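Local coordinates for calcium-dependent protein kinase, putative (Plasmodium falciparum, PDB 3MSE), which probably phosphorylates serine and threonine residues of target proteins under calcium control, this chain being its C-terminal calcium-binding EF-hand domain, at residues N36-K39 and Y40-L44; K47-T50 and N51-S55; K116-K119 and D120-Y124; K166-F169 and Q170-K173; K173-M176 and L177-F180. All coordinates share one frame; numbering follows the deposited sequence.

Interaction 1 of 5, residues N36-K39 and Y40-L44; sequences NHIK and YINEL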
loop_
_atom_site.group_PDB
_atom_site.type_symbol
_atom_site.label_atom_id
_atom_site.label_comp_id
_atom_site.label_asym_id
_atom_site.label_seq_id
_atom_site.Cartn_x
_atom_site.Cartn_y
_atom_site.Cartn_z
ATOM N N ASN A 36 -2.996 8.651 -3.493
ATOM C CA ASN A 36 -3.835 9.851 -3.577
ATOM C C ASN A 36 -4.442 10.193 -2.222
ATOM O O ASN A 36 -4.406 11.354 -1.813
ATOM C CB ASN A 36 -4.931 9.704 -4.637
ATOM C CG ASN A 36 -4.384 9.735 -6.051
ATOM O OD1 ASN A 36 -3.486 10.522 -6.374
ATOM N ND2 ASN A 36 -4.931 8.879 -6.911
ATOM N N HIS A 37 -4.980 9.180 -1.536
ATOM C CA HIS A 37 -5.486 9.332 -0.159
ATOM C C HIS A 37 -4.392 9.894 0.747
ATOM O O HIS A 37 -4.614 10.878 1.457
ATOM C CB HIS A 37 -6.007 8.003 0.417
ATOM C CG HIS A 37 -7.246 7.480 -0.248
ATOM N ND1 HIS A 37 -8.365 8.255 -0.472
ATOM C CD2 HIS A 37 -7.556 6.239 -0.697
ATOM C CE1 HIS A 37 -9.295 7.525 -1.065
ATOM N NE2 HIS A 37 -8.831 6.296 -1.208
ATOM N N ILE A 38 -3.201 9.290 0.697
ATOM C CA ILE A 38 -2.078 9.756 1.507
ATOM C C ILE A 38 -1.679 11.193 1.173
ATOM O O ILE A 38 -1.325 11.969 2.069
ATOM C CB ILE A 38 -0.857 8.818 1.404
ATOM C CG1 ILE A 38 -1.211 7.438 1.952
ATOM C CG2 ILE A 38 0.341 9.398 2.159
ATOM C CD1 ILE A 38 -0.129 6.411 1.737
ATOM N N LYS A 39 -1.744 11.552 -0.104
ATOM C CA LYS A 39 -1.442 12.914 -0.530
ATOM C C LYS A 39 -2.408 13.920 0.125
ATOM O O LYS A 39 -1.975 14.963 0.623
ATOM C CB LYS A 39 -1.495 13.025 -2.057
ATOM C CG LYS A 39 -0.799 14.252 -2.637
ATOM C CD LYS A 39 -0.655 14.167 -4.175
ATOM C CE LYS A 39 0.212 12.970 -4.614
ATOM N NZ LYS A 39 1.664 13.100 -4.242
ATOM N N TYR A 40 -3.705 13.597 0.129
ATOM C CA TYR A 40 -4.694 14.452 0.795
ATOM C C TYR A 40 -4.334 14.623 2.274
ATOM O O TYR A 40 -4.243 15.749 2.769
ATOM C CB TYR A 40 -6.134 13.938 0.631
ATOM C CG TYR A 40 -7.149 14.844 1.307
ATOM C CD1 TYR A 40 -7.579 16.028 0.693
ATOM C CD2 TYR A 40 -7.645 14.544 2.580
ATOM C CE1 TYR A 40 -8.495 16.877 1.325
ATOM C CE2 TYR A 40 -8.554 15.384 3.214
ATOM C CZ TYR A 40 -8.972 16.543 2.586
ATOM O OH TYR A 40 -9.873 17.362 3.223
ATOM N N ILE A 41 -4.087 13.508 2.957
ATOM C CA ILE A 41 -3.676 13.543 4.362
ATOM C C ILE A 41 -2.410 14.383 4.534
ATOM O O ILE A 41 -2.277 15.128 5.513
ATOM C CB ILE A 41 -3.536 12.112 4.968
ATOM C CG1 ILE A 41 -4.900 11.416 5.022
ATOM C CG2 ILE A 41 -2.919 12.156 6.365
ATOM C CD1 ILE A 41 -4.834 9.894 5.192
ATOM N N ASN A 42 -1.505 14.294 3.558
ATOM C CA ASN A 42 -0.259 15.073 3.560
ATOM C C ASN A 42 -0.526 16.565 3.488
ATOM O O ASN A 42 0.109 17.354 4.188
ATOM C CB ASN A 42 0.632 14.690 2.361
ATOM C CG ASN A 42 1.410 13.394 2.574
ATOM O OD1 ASN A 42 1.406 12.814 3.661
ATOM N ND2 ASN A 42 2.090 12.936 1.520
ATOM N N GLU A 43 -1.455 16.945 2.620
ATOM C CA GLU A 43 -1.824 18.342 2.468
ATOM C C GLU A 43 -2.584 18.845 3.695
ATOM O O GLU A 43 -2.410 19.988 4.115
ATOM C CB GLU A 43 -2.616 18.570 1.181
ATOM C CG GLU A 43 -1.727 18.890 -0.032
ATOM C CD GLU A 43 -1.092 20.280 0.048
ATOM O OE1 GLU A 43 -1.791 21.283 -0.234
ATOM O OE2 GLU A 43 0.108 20.372 0.389
ATOM N N LEU A 44 -3.400 17.972 4.278
ATOM C CA LEU A 44 -4.107 18.296 5.506
ATOM C C LEU A 44 -3.122 18.563 6.634
ATOM O O LEU A 44 -3.210 19.583 7.319
ATOM C CB LEU A 44 -5.065 17.171 5.879
ATOM C CG LEU A 44 -6.124 17.470 6.943
ATOM C CD1 LEU A 44 -7.077 18.573 6.464
ATOM C CD2 LEU A 44 -6.885 16.183 7.271
#
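Ile38 and Asn42 run side by side, one helical turn apart and pointing the same way, on the packed flank of this segment. The CG2 branch of Ile38 lies anti to its backbone N and comes alongside the amide of Asn42, 3.9 Å from Asn42 OD1. Between the same two residues the backbone bond from Asn42 N to Ile38 O is short, 2.8 Å, with an N-H...O angle of 145°. The Asn42 side chain folds back beside its own N (chi1 -79°), which brings its CG to 3.1 Å from Ile38 O; its OD1 accepts a hydrogen bond from Tyr92. Ile41, also buried, rests its CB and CG1 on the preceding turn, CG1 lying 3.6 Å from His37 O, the carbonyl that receives Ile41 N. All this belongs to the long helix 18-48, whose C-terminal part is the entering helix of the first EF-hand; Ile38, Ile41 and Leu44 face helix 92-99 of the paired hand. The solvent side is looser. The His37 ring and the side chain of Asn36 are exposed and stay more than 5 Å from residues 40-44, while Glu43 brings only its CB and CG near Lys39 O, CB at 3.7 Å, before its carboxylate turns off to a salt bridge with Lys47. Tyr40 and Lys39 turn instead to the second subunit, Tyr40 OH hydrogen-bonded to its Ser3 N and Lys39 packed on its Asn42.

Interaction 2 of 5, residues K47-T50 and N51-S55; sequences KLDT and NHNGS. With CA (calcium ion), chain E.
Asp49 reaches across the turn with its carboxylate crossing the Asn53 amide obliquely, the two planes 38° apart. Its OD1 binds the calcium ion at 2.1 Å and, on the syn side, also accepts Asn53 N. OD2 turns from the metal to take Gly54 N at 2.8 Å, again syn and 22° out of the carboxylate plane. The group can do both because CG stands anti to the backbone N (chi1 -175°), leaning over the loop that follows. This is the calcium-binding loop of an EF-hand, opened by a type I turn from Asp49 to His52 that is closed by His52 N on Asp49 O. Asn51 and Asn53 are further calcium ligands, Asn53 OD1 lying 2.4 Å from the ion, and Ser55 gives its backbone O. Asn53 OD1 has a second task: it accepts Ser55 N at 3.1 Å in an Asx turn, so that the calcium and the loop backbone both hold this oxygen. Glu60, from helix 58-67, and a water complete the coordination.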
loop_
_atom_site.group_PDB
_atom_site.type_symbol
_atom_site.label_atom_id
_atom_site.label_comp_id
_atom_site.label_asym_id
_atom_site.label_seq_id
_atom_site.Cartn_x
_atom_site.Cartn_y
_atom_site.Cartn_z
ATOM N N LYS A 47 -1.432 21.967 6.328
ATOM C CA LYS A 47 -2.299 23.075 6.752
ATOM C C LYS A 47 -2.449 23.167 8.268
ATOM O O LYS A 47 -2.445 24.266 8.816
ATOM C CB LYS A 47 -3.662 23.018 6.053
ATOM C CG LYS A 47 -3.569 23.359 4.560
ATOM C CD LYS A 47 -4.713 22.733 3.755
ATOM C CE LYS A 47 -4.445 22.815 2.244
ATOM N NZ LYS A 47 -3.159 22.109 1.886
ATOM N N LEU A 48 -2.532 22.028 8.958
ATOM C CA LEU A 48 -2.682 22.067 10.420
ATOM C C LEU A 48 -1.432 22.542 11.140
ATOM O O LEU A 48 -1.510 23.175 12.197
ATOM C CB LEU A 48 -3.110 20.712 10.991
ATOM C CG LEU A 48 -4.364 20.020 10.453
ATOM C CD1 LEU A 48 -4.902 19.060 11.495
ATOM C CD2 LEU A 48 -5.412 21.032 10.065
ATOM N N ASP A 49 -0.283 22.224 10.556
ATOM C CA ASP A 49 1.014 22.507 11.143
ATOM C C ASP A 49 1.381 23.968 10.877
ATOM O O ASP A 49 2.254 24.263 10.045
ATOM C CB ASP A 49 2.042 21.550 10.522
ATOM C CG ASP A 49 3.408 21.660 11.145
ATOM O OD1 ASP A 49 3.543 22.130 12.298
ATOM O OD2 ASP A 49 4.361 21.243 10.461
ATOM N N THR A 50 0.721 24.875 11.597
ATOM C CA THR A 50 0.830 26.313 11.319
ATOM C C THR A 50 2.180 26.921 11.714
ATOM O O THR A 50 2.505 28.015 11.277
ATOM C CB THR A 50 -0.312 27.141 11.963
ATOM O OG1 THR A 50 -0.373 26.859 13.363
ATOM C CG2 THR A 50 -1.652 26.835 11.305
ATOM N N ASN A 51 2.955 26.218 12.535
ATOM C CA ASN A 51 4.314 26.655 12.840
ATOM C C ASN A 51 5.352 25.881 12.030
ATOM O O ASN A 51 6.553 26.060 12.200
ATOM C CB ASN A 51 4.602 26.612 14.344
ATOM C CG ASN A 51 4.587 25.202 14.914
ATOM O OD1 ASN A 51 4.270 24.224 14.222
ATOM N ND2 ASN A 51 4.932 25.090 16.190
ATOM N N HIS A 52 4.873 25.025 11.136
ATOM C CA HIS A 52 5.751 24.260 10.240
ATOM C C HIS A 52 6.953 23.608 10.961
ATOM O O HIS A 52 8.095 23.704 10.497
ATOM C CB HIS A 52 6.204 25.128 9.049
ATOM C CG HIS A 52 5.070 25.738 8.274
ATOM N ND1 HIS A 52 4.057 24.986 7.714
ATOM C CD2 HIS A 52 4.794 27.028 7.964
ATOM C CE1 HIS A 52 3.203 25.787 7.098
ATOM N NE2 HIS A 52 3.631 27.031 7.228
ATOM N N ASN A 53 6.683 22.959 12.095
ATOM C CA ASN A 53 7.697 22.202 12.844
ATOM C C ASN A 53 7.547 20.679 12.634
ATOM O O ASN A 53 8.148 19.881 13.349
ATOM C CB ASN A 53 7.616 22.551 14.343
ATOM C CG ASN A 53 6.395 21.965 15.002
ATOM O OD1 ASN A 53 5.544 21.416 14.318
ATOM N ND2 ASN A 53 6.301 22.066 16.335
ATOM N N GLY A 54 6.711 20.281 11.677
ATOM C CA GLY A 54 6.628 18.883 11.284
ATOM C C GLY A 54 5.851 17.982 12.230
ATOM O O GLY A 54 5.807 16.770 12.037
ATOM N N SER A 55 5.237 18.566 13.258
ATOM C CA SER A 55 4.343 17.813 14.121
ATOM C C SER A 55 3.126 18.669 14.532
ATOM O O SER A 55 3.125 19.897 14.350
ATOM C CB SER A 55 5.087 17.296 15.343
ATOM O OG SER A 55 5.367 18.356 16.204
HETATM CA CA CA E . 3.232 22.182 14.382
HETATM O O HOH W 1 3.252 22.370 16.240
#

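Interaction 3 of 5, residues K116-K119 and D120-Y124; sequences KIDK and DEDGY. With CA (calcium ion), chain B.
Asp118 and Asp122 share one calcium ion, their side chains crossing with the carboxylate planes 62° apart. Asp118 is monodentate, with OD2 at 2.3 Å from the metal, whereas Asp122 presents both oxygens, OD1 and OD2, the latter 2.6 Å from the calcium. Tyr124 contributes its backbone O, while its side chain points away from residues 116-119. Two waters and Asp129 fill the remaining positions; one of those waters also accepts Asp120 N at 2.7 Å, linking the loop backbone to the metal through solvent. Close packing of the acidic oxygens, Asp118 OD2 and Asp122 OD2 being 3.2 Å apart, is presumably tolerable because both bind the same cation. In the second shell, Asp118 OD1 takes Gly123 N at 2.8 Å on its syn side, while Asp122 OD2 receives Tyr124 N on its anti side, closing an Asx turn. A type I turn from Asp118 to Glu121, closed by Glu121 N on Asp118 O, starts this EF-hand loop. Its entering helix, 109-117, packs through Ile117 against helix 18-48 and against Leu133 of the exiting helix 127-133, where Lys119 NZ bonds to Ser132; Tyr124 leans on Lys166, in the loop before helix 169-177.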
loop_
_atom_site.group_PDB
_atom_site.type_symbol
_atom_site.label_atom_id
_atom_site.label_comp_id
_atom_site.label_asym_id
_atom_site.label_seq_id
_atom_site.Cartn_x
_atom_site.Cartn_y
_atom_site.Cartn_z
ATOM N N LYS A 116 -10.289 -8.579 -9.715
ATOM C CA LYS A 116 -10.580 -7.815 -10.930
ATOM C C LYS A 116 -10.522 -8.676 -12.185
ATOM O O LYS A 116 -11.316 -8.486 -13.099
ATOM C CB LYS A 116 -9.661 -6.607 -11.066
ATOM C CG LYS A 116 -10.063 -5.465 -10.157
ATOM C CD LYS A 116 -9.364 -4.172 -10.517
ATOM C CE LYS A 116 -9.948 -3.006 -9.712
ATOM N NZ LYS A 116 -9.946 -3.278 -8.234
ATOM N N ILE A 117 -9.601 -9.635 -12.213
ATOM C CA ILE A 117 -9.424 -10.491 -13.385
ATOM C C ILE A 117 -10.516 -11.570 -13.496
ATOM O O ILE A 117 -10.968 -11.894 -14.587
ATOM C CB ILE A 117 -8.006 -11.124 -13.428
ATOM C CG1 ILE A 117 -6.928 -10.026 -13.563
ATOM C CG2 ILE A 117 -7.886 -12.103 -14.583
ATOM C CD1 ILE A 117 -5.510 -10.495 -13.206
ATOM N N ASP A 118 -10.913 -12.123 -12.355
ATOM C CA ASP A 118 -11.982 -13.107 -12.278
ATOM C C ASP A 118 -13.326 -12.373 -12.463
ATOM O O ASP A 118 -14.003 -12.045 -11.486
ATOM C CB ASP A 118 -11.894 -13.789 -10.911
ATOM C CG ASP A 118 -13.017 -14.773 -10.658
ATOM O OD1 ASP A 118 -13.279 -15.028 -9.461
ATOM O OD2 ASP A 118 -13.616 -15.294 -11.633
ATOM N N LYS A 119 -13.684 -12.097 -13.717
ATOM C CA LYS A 119 -14.844 -11.243 -14.027
ATOM C C LYS A 119 -16.117 -11.752 -13.349
ATOM O O LYS A 119 -16.884 -10.968 -12.786
ATOM C CB LYS A 119 -15.083 -11.142 -15.544
ATOM C CG LYS A 119 -14.112 -10.260 -16.321
ATOM C CD LYS A 119 -14.253 -10.507 -17.849
ATOM C CE LYS A 119 -15.236 -9.530 -18.558
ATOM N NZ LYS A 119 -15.266 -9.613 -20.099
ATOM N N ASP A 120 -16.310 -13.071 -13.392
ATOM C CA ASP A 120 -17.545 -13.704 -12.921
ATOM C C ASP A 120 -17.497 -14.187 -11.468
ATOM O O ASP A 120 -18.395 -14.912 -11.017
ATOM C CB ASP A 120 -17.943 -14.845 -13.866
ATOM C CG ASP A 120 -18.265 -14.353 -15.270
ATOM O OD1 ASP A 120 -19.037 -13.373 -15.400
ATOM O OD2 ASP A 120 -17.747 -14.941 -16.247
ATOM N N GLU A 121 -16.452 -13.776 -10.746
ATOM C CA GLU A 121 -16.330 -13.993 -9.299
ATOM C C GLU A 121 -16.546 -15.442 -8.876
ATOM O O GLU A 121 -17.108 -15.713 -7.808
ATOM C CB GLU A 121 -17.281 -13.067 -8.536
ATOM C CG GLU A 121 -17.116 -11.599 -8.884
ATOM C CD GLU A 121 -18.167 -10.724 -8.240
ATOM O OE1 GLU A 121 -18.902 -11.222 -7.360
ATOM O OE2 GLU A 121 -18.262 -9.533 -8.611
ATOM N N ASP A 122 -16.096 -16.368 -9.715
ATOM C CA ASP A 122 -16.218 -17.797 -9.435
ATOM C C ASP A 122 -15.002 -18.369 -8.687
ATOM O O ASP A 122 -14.974 -19.555 -8.367
ATOM C CB ASP A 122 -16.446 -18.562 -10.743
ATOM C CG ASP A 122 -15.511 -18.107 -11.850
ATOM O OD1 ASP A 122 -15.970 -17.369 -12.762
ATOM O OD2 ASP A 122 -14.310 -18.461 -11.798
ATOM N N GLY A 123 -14.000 -17.526 -8.426
ATOM C CA GLY A 123 -12.769 -17.941 -7.728
ATOM C C GLY A 123 -11.669 -18.573 -8.576
ATOM O O GLY A 123 -10.662 -19.049 -8.044
ATOM N N TYR A 124 -11.851 -18.585 -9.893
ATOM C CA TYR A 124 -10.842 -19.128 -10.800
ATOM C C TYR A 124 -10.571 -18.185 -11.965
ATOM O O TYR A 124 -11.506 -17.602 -12.528
ATOM C CB TYR A 124 -11.272 -20.504 -11.321
ATOM C CG TYR A 124 -11.162 -21.607 -10.280
ATOM C CD1 TYR A 124 -10.007 -22.385 -10.182
ATOM C CD2 TYR A 124 -12.212 -21.865 -9.391
ATOM C CE1 TYR A 124 -9.894 -23.395 -9.220
ATOM C CE2 TYR A 124 -12.110 -22.873 -8.421
ATOM C CZ TYR A 124 -10.949 -23.633 -8.342
ATOM O OH TYR A 124 -10.842 -24.629 -7.390
HETATM CA CA CA B . -13.492 -16.682 -13.484
HETATM O O HOH W 2 -14.884 -15.124 -14.464
HETATM O O HOH W 3 -13.677 -17.976 -14.984
#

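Interaction 4 of 5, residues K166-F169 and Q170-K173; sequences KISF and QEFK
Ser168 and Glu171 face each other across the first turn of helix 169-177 in a capping box, each side chain taking the other's backbone N-H. The serine is the N-cap: its OG accepts Glu171 N at 3.1 Å along a nearly straight line (172°). The hydroxyl sits between its own N and carbonyl carbon (chi1 75°), turned over the helix end. Glu171 returns the bond from an extended chain, its OE2 meeting Ser168 N at 3.1 Å on the anti side and 35° out of the carboxylate plane, while its CG rests against Ser168 OG. A carboxylate at this end of the helix would be expected to suit the helix dipole.

Beside the box runs an apolar row. Ile167 meets Phe172 at a slant, bringing its CG2 branch to 3.7 Å from Phe172 CB; the Phe172 ring itself meets Phe114 edge-to-face. Phe169 and Phe172 are also set at an angle, touching through Phe169 CD2 and Phe172 CD1 at 4.1 Å. Helix 109-117 covers this side, with Leu110 against both phenylalanines and Lys111 in a cation-pi contact with Phe169; Ile167 packs on helix 141-152 and pairs its backbone with Ile125. Over one face of the Phe169 ring, toward its rim, lies Lys173 CB, and the bent lysine chain then carries CE to 3.8 Å from Phe169 CE1.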
loop_
_atom_site.group_PDB
_atom_site.type_symbol
_atom_site.label_atom_id
_atom_site.label_comp_id
_atom_site.label_asym_id
_atom_site.label_seq_id
_atom_site.Cartn_x
_atom_site.Cartn_y
_atom_site.Cartn_z
ATOM N N LYS A 166 -7.133 -23.506 -15.550
ATOM C CA LYS A 166 -7.718 -22.484 -14.706
ATOM C C LYS A 166 -6.693 -22.165 -13.628
ATOM O O LYS A 166 -5.763 -22.941 -13.403
ATOM C CB LYS A 166 -8.999 -23.005 -14.054
ATOM C CG LYS A 166 -9.971 -23.693 -15.016
ATOM C CD LYS A 166 -11.278 -24.092 -14.332
ATOM C CE LYS A 166 -12.253 -22.926 -14.244
ATOM N NZ LYS A 166 -12.697 -22.473 -15.595
ATOM N N ILE A 167 -6.864 -21.038 -12.951
ATOM C CA ILE A 167 -5.900 -20.596 -11.952
ATOM C C ILE A 167 -6.615 -20.166 -10.672
ATOM O O ILE A 167 -7.439 -19.247 -10.687
ATOM C CB ILE A 167 -5.014 -19.434 -12.504
ATOM C CG1 ILE A 167 -4.226 -19.885 -13.743
ATOM C CG2 ILE A 167 -4.080 -18.898 -11.431
ATOM C CD1 ILE A 167 -3.594 -18.737 -14.547
ATOM N N SER A 168 -6.301 -20.842 -9.570
ATOM C CA SER A 168 -6.801 -20.468 -8.247
ATOM C C SER A 168 -6.021 -19.260 -7.746
ATOM O O SER A 168 -4.985 -18.917 -8.313
ATOM C CB SER A 168 -6.611 -21.626 -7.263
ATOM O OG SER A 168 -5.245 -21.738 -6.882
ATOM N N PHE A 169 -6.493 -18.632 -6.669
ATOM C CA PHE A 169 -5.771 -17.510 -6.106
ATOM C C PHE A 169 -4.382 -17.918 -5.649
ATOM O O PHE A 169 -3.434 -17.144 -5.783
ATOM C CB PHE A 169 -6.516 -16.825 -4.957
ATOM C CG PHE A 169 -5.697 -15.754 -4.291
ATOM C CD1 PHE A 169 -5.254 -15.910 -2.982
ATOM C CD2 PHE A 169 -5.298 -14.623 -5.006
ATOM C CE1 PHE A 169 -4.466 -14.940 -2.375
ATOM C CE2 PHE A 169 -4.503 -13.650 -4.415
ATOM C CZ PHE A 169 -4.089 -13.805 -3.091
ATOM N N GLN A 170 -4.273 -19.131 -5.109
ATOM C CA GLN A 170 -3.009 -19.632 -4.577
ATOM C C GLN A 170 -1.974 -19.821 -5.687
ATOM O O GLN A 170 -0.824 -19.420 -5.532
ATOM C CB GLN A 170 -3.220 -20.931 -3.776
ATOM C CG GLN A 170 -2.131 -21.213 -2.733
ATOM C CD GLN A 170 -2.036 -20.130 -1.662
ATOM O OE1 GLN A 170 -0.950 -19.640 -1.363
ATOM N NE2 GLN A 170 -3.177 -19.741 -1.093
ATOM N N GLU A 171 -2.396 -20.419 -6.798
ATOM C CA GLU A 171 -1.530 -20.604 -7.971
ATOM C C GLU A 171 -1.177 -19.266 -8.628
ATOM O O GLU A 171 -0.068 -19.088 -9.137
ATOM C CB GLU A 171 -2.204 -21.497 -9.001
ATOM C CG GLU A 171 -2.613 -22.868 -8.490
ATOM C CD GLU A 171 -3.449 -23.630 -9.506
ATOM O OE1 GLU A 171 -3.324 -24.873 -9.576
ATOM O OE2 GLU A 171 -4.226 -22.984 -10.244
ATOM N N PHE A 172 -2.135 -18.338 -8.606
ATOM C CA PHE A 172 -1.929 -16.981 -9.096
ATOM C C PHE A 172 -0.868 -16.300 -8.240
ATOM O O PHE A 172 0.121 -15.780 -8.758
ATOM C CB PHE A 172 -3.242 -16.195 -9.044
ATOM C CG PHE A 172 -3.092 -14.734 -9.349
ATOM C CD1 PHE A 172 -3.109 -13.797 -8.328
ATOM C CD2 PHE A 172 -2.936 -14.292 -10.667
ATOM C CE1 PHE A 172 -2.976 -12.430 -8.608
ATOM C CE2 PHE A 172 -2.802 -12.932 -10.962
ATOM C CZ PHE A 172 -2.820 -12.001 -9.935
ATOM N N LYS A 173 -1.084 -16.334 -6.926
ATOM C CA LYS A 173 -0.189 -15.728 -5.948
ATOM C C LYS A 173 1.209 -16.319 -6.038
ATOM O O LYS A 173 2.199 -15.591 -6.011
ATOM C CB LYS A 173 -0.740 -15.919 -4.531
ATOM C CG LYS A 173 0.051 -15.196 -3.444
ATOM C CD LYS A 173 0.203 -16.061 -2.204
ATOM C CE LYS A 173 -0.946 -15.897 -1.213
ATOM N NZ LYS A 173 -0.581 -14.994 -0.073
#

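Interaction 5 of 5, residues K173-M176 and L177-F180; sequences KDYM and LSTF
Thr179 turns its side chain back toward the helix it follows, and its two branches find different partners. CB stands 3.5 Å from Met176 O. From there OG1 donates to that same oxygen at 2.7 Å, in the carbonyl plane and on a lone pair, and it also bonds to Arg20 of helix 18-48. The methyl, CG2, goes the other way, 3.2 Å from Tyr175 O and over one face of the Tyr175 ring, 3.9 Å from its centroid and displaced toward the CZ end of the ring, a CH-pi contact in which the side chains cross at about a right angle. The setting is the C-terminal end of helix 169-177, where regular bonding gives way to a type I turn from Leu177 to Phe180, the last residue of the chain. Met176 O is gripped repeatedly here: Thr179 N approaches it from above the carbonyl plane at 3.0 Å, Phe180 N adds a weak bond, and the oxygen sits over the centre of the Phe180 ring, 3.3 Å above its plane. Ser178 OG likewise donates back to Tyr175 O at 2.6 Å. On the outer side Leu177 lies alongside Lys173, CD1 at 3.8 Å from Lys173 CD, while the Phe180 ring packs on Ile24 and on Trp102 of the second subunit.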
loop_
_atom_site.group_PDB
_atom_site.type_symbol
_atom_site.label_atom_id
_atom_site.label_comp_id
_atom_site.label_asym_id
_atom_site.label_seq_id
_atom_site.Cartn_x
_atom_site.Cartn_y
_atom_site.Cartn_z
ATOM N N LYS A 173 -1.084 -16.334 -6.926
ATOM C CA LYS A 173 -0.189 -15.728 -5.948
ATOM C C LYS A 173 1.209 -16.319 -6.038
ATOM O O LYS A 173 2.199 -15.591 -6.011
ATOM C CB LYS A 173 -0.740 -15.919 -4.531
ATOM C CG LYS A 173 0.051 -15.196 -3.444
ATOM C CD LYS A 173 0.203 -16.061 -2.204
ATOM C CE LYS A 173 -0.946 -15.897 -1.213
ATOM N NZ LYS A 173 -0.581 -14.994 -0.073
ATOM N N ASP A 174 1.279 -17.640 -6.143
ATOM C CA ASP A 174 2.556 -18.341 -6.221
ATOM C C ASP A 174 3.318 -17.949 -7.477
ATOM O O ASP A 174 4.529 -17.736 -7.417
ATOM C CB ASP A 174 2.360 -19.861 -6.179
ATOM C CG ASP A 174 1.963 -20.374 -4.788
ATOM O OD1 ASP A 174 2.051 -19.617 -3.794
ATOM O OD2 ASP A 174 1.550 -21.552 -4.700
ATOM N N TYR A 175 2.622 -17.841 -8.613
ATOM C CA TYR A 175 3.312 -17.403 -9.831
ATOM C C TYR A 175 3.848 -15.976 -9.706
ATOM O O TYR A 175 5.020 -15.726 -9.988
ATOM C CB TYR A 175 2.470 -17.552 -11.103
ATOM C CG TYR A 175 3.184 -16.962 -12.304
ATOM C CD1 TYR A 175 4.224 -17.650 -12.927
ATOM C CD2 TYR A 175 2.847 -15.692 -12.790
ATOM C CE1 TYR A 175 4.903 -17.099 -14.020
ATOM C CE2 TYR A 175 3.513 -15.130 -13.878
ATOM C CZ TYR A 175 4.537 -15.840 -14.489
ATOM O OH TYR A 175 5.199 -15.284 -15.565
ATOM N N MET A 176 2.994 -15.044 -9.284
ATOM C CA MET A 176 3.398 -13.640 -9.239
ATOM C C MET A 176 4.591 -13.449 -8.305
ATOM O O MET A 176 5.552 -12.761 -8.659
ATOM C CB MET A 176 2.233 -12.731 -8.842
ATOM C CG MET A 176 1.105 -12.660 -9.882
ATOM S SD MET A 176 1.620 -12.059 -11.517
ATOM C CE MET A 176 2.186 -10.415 -11.103
ATOM N N LEU A 177 4.530 -14.070 -7.127
ATOM C CA LEU A 177 5.629 -14.000 -6.148
ATOM C C LEU A 177 6.955 -14.506 -6.707
ATOM O O LEU A 177 7.990 -13.923 -6.442
ATOM C CB LEU A 177 5.283 -14.744 -4.860
ATOM C CG LEU A 177 4.307 -14.050 -3.912
ATOM C CD1 LEU A 177 3.852 -15.030 -2.829
ATOM C CD2 LEU A 177 4.912 -12.805 -3.285
ATOM N N SER A 178 6.913 -15.573 -7.495
ATOM C CA SER A 178 8.116 -16.110 -8.128
ATOM C C SER A 178 8.748 -15.185 -9.177
ATOM O O SER A 178 9.857 -15.450 -9.636
ATOM C CB SER A 178 7.798 -17.441 -8.790
ATOM O OG SER A 178 7.164 -17.212 -10.037
ATOM N N THR A 179 8.033 -14.131 -9.582
ATOM C CA THR A 179 8.516 -13.229 -10.629
ATOM C C THR A 179 9.067 -11.962 -10.021
ATOM O O THR A 179 9.659 -11.138 -10.719
ATOM C CB THR A 179 7.417 -12.842 -11.666
ATOM O OG1 THR A 179 6.474 -11.938 -11.074
ATOM C CG2 THR A 179 6.710 -14.068 -12.214
ATOM N N PHE A 180 8.858 -11.798 -8.718
ATOM C CA PHE A 180 9.399 -10.649 -8.003
ATOM C C PHE A 180 10.869 -10.896 -7.630
ATOM O O PHE A 180 11.466 -10.114 -6.895
ATOM C CB PHE A 180 8.583 -10.343 -6.736
ATOM C CG PHE A 180 7.123 -10.042 -6.987
ATOM C CD1 PHE A 180 6.693 -9.483 -8.191
ATOM C CD2 PHE A 180 6.180 -10.290 -5.994
ATOM C CE1 PHE A 180 5.332 -9.203 -8.406
ATOM C CE2 PHE A 180 4.815 -10.000 -6.199
ATOM C CZ PHE A 180 4.397 -9.463 -7.406
ATOM O OXT PHE A 180 11.505 -11.876 -8.048
#

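Overall arrangement
The five contacts come in order along the chain, the last two sharing Lys173, and fall into two groups on opposite sides of its centre. Interactions 1 and 2 share helix 18-48, their centres about 15 Å apart, and run from its C-terminal part into the first calcium loop. Interactions 3, 4 and 5 form the second group: the second calcium loop touches residues 166-169 through Tyr124 and Lys166, and helix 169-177, used by interactions 4 and 5, carries the chain to its end. The centres of interactions 2 and 3 lie about 46 Å apart, so the two calcium sites occupy separate lobes, with helix 18-48 reaching from one to the other. Interactions 1 and 5 also meet the second subunit.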